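Local atomic coordinates of arginine--tRNA ligase (Campylobacter jejuni, PDB entry 3FNR), a protein that catalyses the ATP-dependent attachment of L-arginine to tRNA(Arg), releasing AMP and diphosphate, as a monomeric class I aminoacyl-tRNA synthetase. Residues N370-L383 with Y402-Y414. The protein carries 1 engineered substitution. Residues are numbered along the deposited sequence; the frame is centred on the assembly and turned at random.
Sequences NQDGVNLLFEALNL and YLKNLAANFHKFY. With SO4 (sulfate ion), chain D.
Glu379 reaches from helix 371-381 across to the neighbouring helix 402-414 and can be followed atom by atom. CB and CG lie along Leu406, CG standing 3.9 Å from Leu406 CD1, and CD passes beside Leu406 CA. With CG anti to the backbone N (chi1 -162°) and the chain extended beyond it, the carboxylate arrives alongside the turn from Asn405 to Asn409, crossing the Asn409 side chain at about a right angle. There OE2 accepts from Asn409 ND2 on its syn side at 2.9 Å, close to the carboxylate plane, whereas OE1 takes only a weak, bent bond from the same nitrogen. OE1 also accepts a hydrogen bond from a water whose other hydrogen bond goes to Tyr402 O.

One turn before Leu406, Tyr402 donates its hydroxyl to the backbone oxygen Glu379 O at 2.6 Å; this oxygen lies at the ring edge, and Leu383 CD1 packs 3.6 Å from Tyr402 CE2. Toward the opposite end Leu376 is a knob in a hole formed by Leu406, Asn409, Phe410 and Phe413: its CD1 rests 3.7 Å from Phe410 N and its CD2 3.9 Å from Phe413 CB. The Phe413 ring continues to the start of helix 371-381, where at its edge Phe413 CE2 lies 3.5 Å from Asn370 OD1, the same oxygen that caps the helix by accepting from Gly373 N.

The helices run nearly antiparallel, their axes 10.3 Å apart at an angle of 152°, within the helical DALR anticodon-binding domain. Helix 425-445 packs against Leu377 and Tyr402, and helix 336-353 against Phe410. The contact thus pairs an apolar seam around Leu376 with polar links at Glu379, whose carboxylate is gripped by the amide of Asn409 and a water; these neutral donors probably stabilise its negative charge without neutralising it.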
ATOM      1  N   ASN A 370      39.836   2.770   3.254  1.00 39.64           N
ATOM      2  CA  ASN A 370      40.003   3.354   4.574  1.00 42.10           C
ATOM      3  C   ASN A 370      38.792   3.011   5.448  1.00 42.84           C
ATOM      4  O   ASN A 370      37.824   2.435   4.951  1.00 39.70           O
ATOM      5  CB  ASN A 370      40.264   4.875   4.489  1.00 41.74           C
ATOM      6  CG  ASN A 370      39.093   5.672   3.913  1.00 50.13           C
ATOM      7  OD1 ASN A 370      37.957   5.208   3.851  1.00 63.47           O
ATOM      8  ND2 ASN A 370      39.378   6.893   3.491  1.00 46.79           N
ATOM      9  N   GLN A 371      38.841   3.371   6.729  1.00 39.71           N
ATOM     10  CA  GLN A 371      37.761   3.062   7.675  1.00 41.30           C
ATOM     11  C   GLN A 371      36.384   3.540   7.214  1.00 42.96           C
ATOM     12  O   GLN A 371      35.399   2.813   7.358  1.00 49.75           O
ATOM     13  CB  GLN A 371      38.087   3.636   9.050  1.00 43.98           C
ATOM     14  CG  GLN A 371      37.164   3.206  10.176  1.00 45.08           C
ATOM     15  CD  GLN A 371      37.153   1.711  10.397  1.00 55.73           C
ATOM     16  OE1 GLN A 371      38.155   1.122  10.808  1.00 62.94           O
ATOM     17  NE2 GLN A 371      36.010   1.084  10.131  1.00 52.78           N
ATOM     18  N   ASP A 372      36.330   4.749   6.650  1.00 43.71           N
ATOM     19  CA  ASP A 372      35.102   5.310   6.075  1.00 40.84           C
ATOM     20  C   ASP A 372      34.570   4.471   4.924  1.00 41.54           C
ATOM     21  O   ASP A 372      33.364   4.334   4.768  1.00 39.01           O
ATOM     22  CB  ASP A 372      35.333   6.741   5.581  1.00 43.79           C
ATOM     23  CG  ASP A 372      35.263   7.769   6.693  1.00 59.68           C
ATOM     24  OD1 ASP A 372      36.111   8.690   6.704  1.00 69.03           O
ATOM     25  OD2 ASP A 372      34.359   7.665   7.553  1.00 66.73           O
ATOM     26  N   GLY A 373      35.478   3.926   4.114  1.00 38.18           N
ATOM     27  CA  GLY A 373      35.105   3.061   3.010  1.00 35.72           C
ATOM     28  C   GLY A 373      34.591   1.715   3.498  1.00 37.44           C
ATOM     29  O   GLY A 373      33.629   1.182   2.942  1.00 34.22           O
ATOM     30  N   VAL A 374      35.234   1.161   4.529  1.00 31.13           N
ATOM     31  CA  VAL A 374      34.804  -0.119   5.101  1.00 31.90           C
ATOM     32  C   VAL A 374      33.422   0.002   5.764  1.00 35.17           C
ATOM     33  O   VAL A 374      32.584  -0.889   5.616  1.00 35.51           O
ATOM     34  CB  VAL A 374      35.839  -0.710   6.094  1.00 39.47           C
ATOM     35  CG1 VAL A 374      35.369  -2.071   6.639  1.00 31.78           C
ATOM     36  CG2 VAL A 374      37.212  -0.871   5.417  1.00 38.50           C
ATOM     37  N   ASN A 375      33.185   1.110   6.471  1.00 29.74           N
ATOM     38  CA  ASN A 375      31.864   1.376   7.058  1.00 30.72           C
ATOM     39  C   ASN A 375      30.781   1.408   5.986  1.00 33.16           C
ATOM     40  O   ASN A 375      29.718   0.818   6.157  1.00 37.58           O
ATOM     41  CB  ASN A 375      31.840   2.709   7.808  1.00 23.26           C
ATOM     42  CG  ASN A 375      32.640   2.683   9.099  1.00 35.54           C
ATOM     43  OD1 ASN A 375      33.029   1.625   9.600  1.00 34.47           O
ATOM     44  ND2 ASN A 375      32.877   3.862   9.654  1.00 32.59           N
ATOM     45  N   LEU A 376      31.077   2.089   4.882  1.00 34.43           N
ATOM     46  CA  LEU A 376      30.140   2.253   3.784  1.00 37.26           C
ATOM     47  C   LEU A 376      29.902   0.931   3.086  1.00 38.19           C
ATOM     48  O   LEU A 376      28.781   0.645   2.669  1.00 36.64           O
ATOM     49  CB  LEU A 376      30.647   3.305   2.799  1.00 32.58           C
ATOM     50  CG  LEU A 376      29.717   3.807   1.689  1.00 39.63           C
ATOM     51  CD1 LEU A 376      28.468   4.471   2.246  1.00 35.47           C
ATOM     52  CD2 LEU A 376      30.486   4.770   0.798  1.00 34.82           C
ATOM     53  N   LEU A 377      30.964   0.134   2.970  1.00 39.34           N
ATOM     54  CA  LEU A 377      30.877  -1.228   2.451  1.00 36.88           C
ATOM     55  C   LEU A 377      29.974  -2.082   3.334  1.00 39.52           C
ATOM     56  O   LEU A 377      29.061  -2.745   2.830  1.00 36.28           O
ATOM     57  CB  LEU A 377      32.277  -1.849   2.356  1.00 34.15           C
ATOM     58  CG  LEU A 377      32.464  -3.342   2.070  1.00 38.67           C
ATOM     59  CD1 LEU A 377      31.907  -3.723   0.719  1.00 40.57           C
ATOM     60  CD2 LEU A 377      33.944  -3.703   2.145  1.00 24.22           C
ATOM     61  N   PHE A 378      30.225  -2.052   4.643  1.00 37.50           N
ATOM     62  CA  PHE A 378      29.384  -2.765   5.599  1.00 39.93           C
ATOM     63  C   PHE A 378      27.934  -2.330   5.467  1.00 40.67           C
ATOM     64  O   PHE A 378      27.041  -3.176   5.415  1.00 41.62           O
ATOM     65  CB  PHE A 378      29.835  -2.548   7.046  1.00 43.35           C
ATOM     66  CG  PHE A 378      28.940  -3.235   8.055  1.00 46.73           C
ATOM     67  CD1 PHE A 378      29.088  -4.595   8.322  1.00 52.51           C
ATOM     68  CD2 PHE A 378      27.931  -2.530   8.715  1.00 48.86           C
ATOM     69  CE1 PHE A 378      28.254  -5.243   9.240  1.00 54.61           C
ATOM     70  CE2 PHE A 378      27.090  -3.166   9.633  1.00 50.86           C
ATOM     71  CZ  PHE A 378      27.257  -4.526   9.898  1.00 49.80           C
ATOM     72  N   GLU A 379      27.723  -1.015   5.417  1.00 36.18           N
ATOM     73  CA  GLU A 379      26.395  -0.424   5.311  1.00 40.03           C
ATOM     74  C   GLU A 379      25.679  -0.926   4.060  1.00 40.10           C
ATOM     75  O   GLU A 379      24.501  -1.274   4.118  1.00 39.67           O
ATOM     76  CB  GLU A 379      26.491   1.106   5.306  1.00 38.88           C
ATOM     77  CG  GLU A 379      25.179   1.828   5.624  1.00 44.12           C
ATOM     78  CD  GLU A 379      25.344   3.339   5.772  1.00 47.49           C
ATOM     79  OE1 GLU A 379      24.464   3.980   6.386  1.00 54.56           O
ATOM     80  OE2 GLU A 379      26.354   3.891   5.288  1.00 55.69           O
ATOM     81  N   ALA A 380      26.400  -0.987   2.941  1.00 34.77           N
ATOM     82  CA  ALA A 380      25.836  -1.504   1.693  1.00 36.85           C
ATOM     83  C   ALA A 380      25.340  -2.937   1.876  1.00 36.54           C
ATOM     84  O   ALA A 380      24.197  -3.246   1.533  1.00 37.11           O
ATOM     85  CB  ALA A 380      26.855  -1.424   0.550  1.00 35.85           C
ATOM     86  N   LEU A 381      26.183  -3.786   2.465  1.00 34.41           N
ATOM     87  CA  LEU A 381      25.871  -5.206   2.638  1.00 35.16           C
ATOM     88  C   LEU A 381      24.834  -5.489   3.730  1.00 39.81           C
ATOM     89  O   LEU A 381      24.188  -6.534   3.713  1.00 48.35           O
ATOM     90  CB  LEU A 381      27.152  -6.009   2.887  1.00 35.09           C
ATOM     91  CG  LEU A 381      28.120  -6.013   1.702  1.00 37.25           C
ATOM     92  CD1 LEU A 381      29.482  -6.532   2.124  1.00 41.33           C
ATOM     93  CD2 LEU A 381      27.562  -6.838   0.542  1.00 42.39           C
ATOM     94  N   ASN A 382      24.672  -4.541   4.651  1.00 35.46           N
ATOM     95  CA  ASN A 382      23.743  -4.653   5.775  1.00 39.73           C
ATOM     96  C   ASN A 382      22.256  -4.583   5.383  1.00 41.72           C
ATOM     97  O   ASN A 382      21.396  -4.745   6.246  1.00 39.46           O
ATOM     98  CB  ASN A 382      24.042  -3.551   6.795  1.00 33.81           C
ATOM     99  CG  ASN A 382      23.359  -3.780   8.146  1.00 43.78           C
ATOM    100  OD1 ASN A 382      22.728  -2.870   8.699  1.00 43.99           O
ATOM    101  ND2 ASN A 382      23.473  -4.991   8.672  1.00 30.71           N
ATOM    102  N   LEU A 383      21.959  -4.330   4.103  1.00 36.77           N
ATOM    103  CA  LEU A 383      20.571  -4.246   3.618  1.00 36.60           C
ATOM    104  C   LEU A 383      19.757  -5.497   3.957  1.00 35.24           C
ATOM    105  O   LEU A 383      18.636  -5.379   4.434  1.00 46.45           O
ATOM    106  CB  LEU A 383      20.516  -3.954   2.109  1.00 32.54           C
ATOM    107  CG  LEU A 383      19.137  -3.831   1.437  1.00 35.25           C
ATOM    108  CD1 LEU A 383      18.277  -2.754   2.067  1.00 29.11           C
ATOM    109  CD2 LEU A 383      19.271  -3.589  -0.050  1.00 31.47           C
ATOM    110  N   TYR A 402      17.197   3.558   6.335  1.00 38.40           N
ATOM    111  CA  TYR A 402      18.427   2.925   5.874  1.00 38.02           C
ATOM    112  C   TYR A 402      18.986   3.708   4.694  1.00 39.74           C
ATOM    113  O   TYR A 402      20.178   4.013   4.640  1.00 39.02           O
ATOM    114  CB  TYR A 402      18.158   1.464   5.460  1.00 34.85           C
ATOM    115  CG  TYR A 402      19.299   0.812   4.691  1.00 34.38           C
ATOM    116  CD1 TYR A 402      20.384   0.253   5.355  1.00 33.22           C
ATOM    117  CD2 TYR A 402      19.288   0.763   3.298  1.00 31.45           C
ATOM    118  CE1 TYR A 402      21.445  -0.332   4.648  1.00 35.54           C
ATOM    119  CE2 TYR A 402      20.336   0.189   2.586  1.00 36.95           C
ATOM    120  CZ  TYR A 402      21.410  -0.353   3.261  1.00 32.03           C
ATOM    121  OH  TYR A 402      22.435  -0.929   2.545  1.00 37.81           O
ATOM    122  N   LEU A 403      18.096   4.018   3.758  1.00 31.83           N
ATOM    123  CA  LEU A 403      18.447   4.635   2.500  1.00 35.60           C
ATOM    124  C   LEU A 403      18.935   6.063   2.697  1.00 41.16           C
ATOM    125  O   LEU A 403      19.908   6.480   2.058  1.00 36.63           O
ATOM    126  CB  LEU A 403      17.221   4.617   1.605  1.00 36.66           C
ATOM    127  CG  LEU A 403      17.282   3.946   0.237  1.00 41.64           C
ATOM    128  CD1 LEU A 403      18.325   2.835   0.151  1.00 41.06           C
ATOM    129  CD2 LEU A 403      15.902   3.428  -0.075  1.00 31.88           C
ATOM    130  N   LYS A 404      18.248   6.799   3.574  1.00 43.27           N
ATOM    131  CA  LYS A 404      18.644   8.144   3.990  1.00 45.87           C
ATOM    132  C   LYS A 404      20.078   8.180   4.500  1.00 43.85           C
ATOM    133  O   LYS A 404      20.889   8.986   4.042  1.00 43.70           O
ATOM    134  CB  LYS A 404      17.732   8.643   5.109  1.00 49.09           C
ATOM    135  CG  LYS A 404      16.716   9.673   4.693  1.00 61.74           C
ATOM    136  CD  LYS A 404      16.151  10.415   5.911  1.00 77.80           C
ATOM    137  CE  LYS A 404      15.458   9.471   6.899  1.00 81.55           C
ATOM    138  NZ  LYS A 404      14.861  10.196   8.061  1.00 83.57           N
ATOM    139  N   ASN A 405      20.373   7.304   5.454  1.00 41.30           N
ATOM    140  CA  ASN A 405      21.691   7.239   6.054  1.00 43.16           C
ATOM    141  C   ASN A 405      22.755   6.771   5.066  1.00 41.09           C
ATOM    142  O   ASN A 405      23.867   7.287   5.065  1.00 44.04           O
ATOM    143  CB  ASN A 405      21.666   6.351   7.295  1.00 45.96           C
ATOM    144  CG  ASN A 405      20.787   6.915   8.399  1.00 59.18           C
ATOM    145  OD1 ASN A 405      20.728   8.130   8.613  1.00 65.48           O
ATOM    146  ND2 ASN A 405      20.103   6.029   9.111  1.00 66.08           N
ATOM    147  N   LEU A 406      22.406   5.813   4.216  1.00 40.12           N
ATOM    148  CA  LEU A 406      23.337   5.313   3.204  1.00 34.53           C
ATOM    149  C   LEU A 406      23.681   6.380   2.165  1.00 37.14           C
ATOM    150  O   LEU A 406      24.835   6.472   1.725  1.00 33.78           O
ATOM    151  CB  LEU A 406      22.761   4.080   2.518  1.00 31.71           C
ATOM    152  CG  LEU A 406      23.553   3.379   1.405  1.00 37.87           C
ATOM    153  CD1 LEU A 406      24.872   2.823   1.914  1.00 36.09           C
ATOM    154  CD2 LEU A 406      22.722   2.268   0.826  1.00 33.51           C
ATOM    155  N   ALA A 407      22.689   7.182   1.773  1.00 38.07           N
ATOM    156  CA  ALA A 407      22.917   8.266   0.811  1.00 39.36           C
ATOM    157  C   ALA A 407      23.799   9.348   1.430  1.00 41.71           C
ATOM    158  O   ALA A 407      24.721   9.834   0.779  1.00 41.39           O
ATOM    159  CB  ALA A 407      21.617   8.863   0.337  1.00 42.34           C
ATOM    160  N   ALA A 408      23.514   9.700   2.686  1.00 32.39           N
ATOM    161  CA  ALA A 408      24.282  10.701   3.419  1.00 34.58           C
ATOM    162  C   ALA A 408      25.753  10.293   3.501  1.00 39.56           C
ATOM    163  O   ALA A 408      26.634  11.073   3.147  1.00 39.97           O
ATOM    164  CB  ALA A 408      23.711  10.893   4.819  1.00 30.36           C
ATOM    165  N   ASN A 409      25.992   9.061   3.951  1.00 37.28           N
ATOM    166  CA  ASN A 409      27.332   8.519   4.088  1.00 37.66           C
ATOM    167  C   ASN A 409      28.060   8.371   2.765  1.00 37.55           C
ATOM    168  O   ASN A 409      29.248   8.673   2.698  1.00 37.47           O
ATOM    169  CB  ASN A 409      27.295   7.197   4.837  1.00 40.96           C
ATOM    170  CG  ASN A 409      26.854   7.367   6.262  1.00 37.38           C
ATOM    171  OD1 ASN A 409      27.146   8.377   6.895  1.00 47.09           O
ATOM    172  ND2 ASN A 409      26.127   6.389   6.774  1.00 41.39           N
ATOM    173  N   PHE A 410      27.359   7.934   1.716  1.00 34.76           N
ATOM    174  CA  PHE A 410      27.960   7.901   0.383  1.00 34.88           C
ATOM    175  C   PHE A 410      28.412   9.283  -0.066  1.00 37.45           C
ATOM    176  O   PHE A 410      29.564   9.456  -0.450  1.00 44.19           O
ATOM    177  CB  PHE A 410      27.032   7.338  -0.697  1.00 31.01           C
ATOM    178  CG  PHE A 410      27.532   7.611  -2.093  1.00 35.99           C
ATOM    179  CD1 PHE A 410      28.592   6.883  -2.609  1.00 29.34           C
ATOM    180  CD2 PHE A 410      26.977   8.629  -2.870  1.00 36.35           C
ATOM    181  CE1 PHE A 410      29.091   7.148  -3.882  1.00 34.16           C
ATOM    182  CE2 PHE A 410      27.463   8.904  -4.142  1.00 37.21           C
ATOM    183  CZ  PHE A 410      28.522   8.169  -4.647  1.00 35.78           C
ATOM    184  N   HIS A 411      27.488  10.242  -0.044  1.00 35.79           N
ATOM    185  CA  HIS A 411      27.753  11.594  -0.504  1.00 37.77           C
ATOM    186  C   HIS A 411      28.981  12.159   0.182  1.00 42.03           C
ATOM    187  O   HIS A 411      29.878  12.662  -0.485  1.00 47.39           O
ATOM    188  CB  HIS A 411      26.540  12.506  -0.274  1.00 36.29           C
ATOM    189  CG  HIS A 411      25.456  12.346  -1.300  1.00 36.88           C
ATOM    190  ND1 HIS A 411      25.675  12.525  -2.648  1.00 39.54           N
ATOM    191  CD2 HIS A 411      24.141  12.042  -1.173  1.00 39.04           C
ATOM    192  CE1 HIS A 411      24.546  12.335  -3.308  1.00 44.90           C
ATOM    193  NE2 HIS A 411      23.599  12.037  -2.437  1.00 40.22           N
ATOM    194  N   LYS A 412      29.022  12.033   1.507  1.00 35.38           N
ATOM    195  CA  LYS A 412      30.126  12.524   2.303  1.00 39.47           C
ATOM    196  C   LYS A 412      31.431  11.812   1.922  1.00 41.34           C
ATOM    197  O   LYS A 412      32.453  12.463   1.721  1.00 45.66           O
ATOM    198  CB  LYS A 412      29.822  12.381   3.794  1.00 30.86           C
ATOM    199  CG  LYS A 412      30.746  13.206   4.670  1.00 58.61           C
ATOM    200  CD  LYS A 412      30.941  12.597   6.052  1.00 68.83           C
ATOM    201  CE  LYS A 412      31.744  13.536   6.959  1.00 78.59           C
ATOM    202  NZ  LYS A 412      33.025  13.987   6.340  1.00 76.92           N
ATOM    203  N   PHE A 413      31.386  10.491   1.778  1.00 41.24           N
ATOM    204  CA  PHE A 413      32.560   9.743   1.328  1.00 41.07           C
ATOM    205  C   PHE A 413      33.092  10.219  -0.024  1.00 44.12           C
ATOM    206  O   PHE A 413      34.286  10.482  -0.159  1.00 45.41           O
ATOM    207  CB  PHE A 413      32.289   8.240   1.279  1.00 36.42           C
ATOM    208  CG  PHE A 413      33.498   7.422   0.904  1.00 37.11           C
ATOM    209  CD1 PHE A 413      33.658   6.935  -0.390  1.00 37.57           C
ATOM    210  CD2 PHE A 413      34.483   7.149   1.849  1.00 31.13           C
ATOM    211  CE1 PHE A 413      34.785   6.190  -0.728  1.00 41.23           C
ATOM    212  CE2 PHE A 413      35.603   6.399   1.524  1.00 31.78           C
ATOM    213  CZ  PHE A 413      35.762   5.919   0.247  1.00 34.34           C
ATOM    214  N   TYR A 414      32.212  10.324  -1.017  1.00 44.05           N
ATOM    215  CA  TYR A 414      32.633  10.684  -2.372  1.00 41.71           C
ATOM    216  C   TYR A 414      33.146  12.125  -2.477  1.00 42.83           C
ATOM    217  O   TYR A 414      34.027  12.410  -3.284  1.00 46.43           O
ATOM    218  CB  TYR A 414      31.518  10.389  -3.377  1.00 45.86           C
ATOM    219  CG  TYR A 414      31.850  10.646  -4.839  1.00 50.99           C
ATOM    220  CD1 TYR A 414      30.883  11.149  -5.690  1.00 55.24           C
ATOM    221  CD2 TYR A 414      33.120  10.378  -5.375  1.00 54.85           C
ATOM    222  CE1 TYR A 414      31.149  11.398  -7.025  1.00 57.67           C
ATOM    223  CE2 TYR A 414      33.397  10.632  -6.726  1.00 54.81           C
ATOM    224  CZ  TYR A 414      32.395  11.140  -7.538  1.00 57.28           C
ATOM    225  OH  TYR A 414      32.607  11.402  -8.870  1.00 60.00           O
TER
HETATM  226  S   SO4 D   3      36.326  12.178  -9.117  1.00 51.78           S
HETATM  227  O1  SO4 D   3      36.910  11.036  -9.796  1.00 50.60           O
HETATM  228  O2  SO4 D   3      34.929  12.290  -9.517  1.00 58.57           O
HETATM  229  O3  SO4 D   3      36.429  12.020  -7.674  1.00 46.37           O
HETATM  230  O4  SO4 D   3      37.053  13.383  -9.492  1.00 62.50           O
HETATM  231  O   HOH W   1      22.046   2.844   6.417  1.00 38.56           O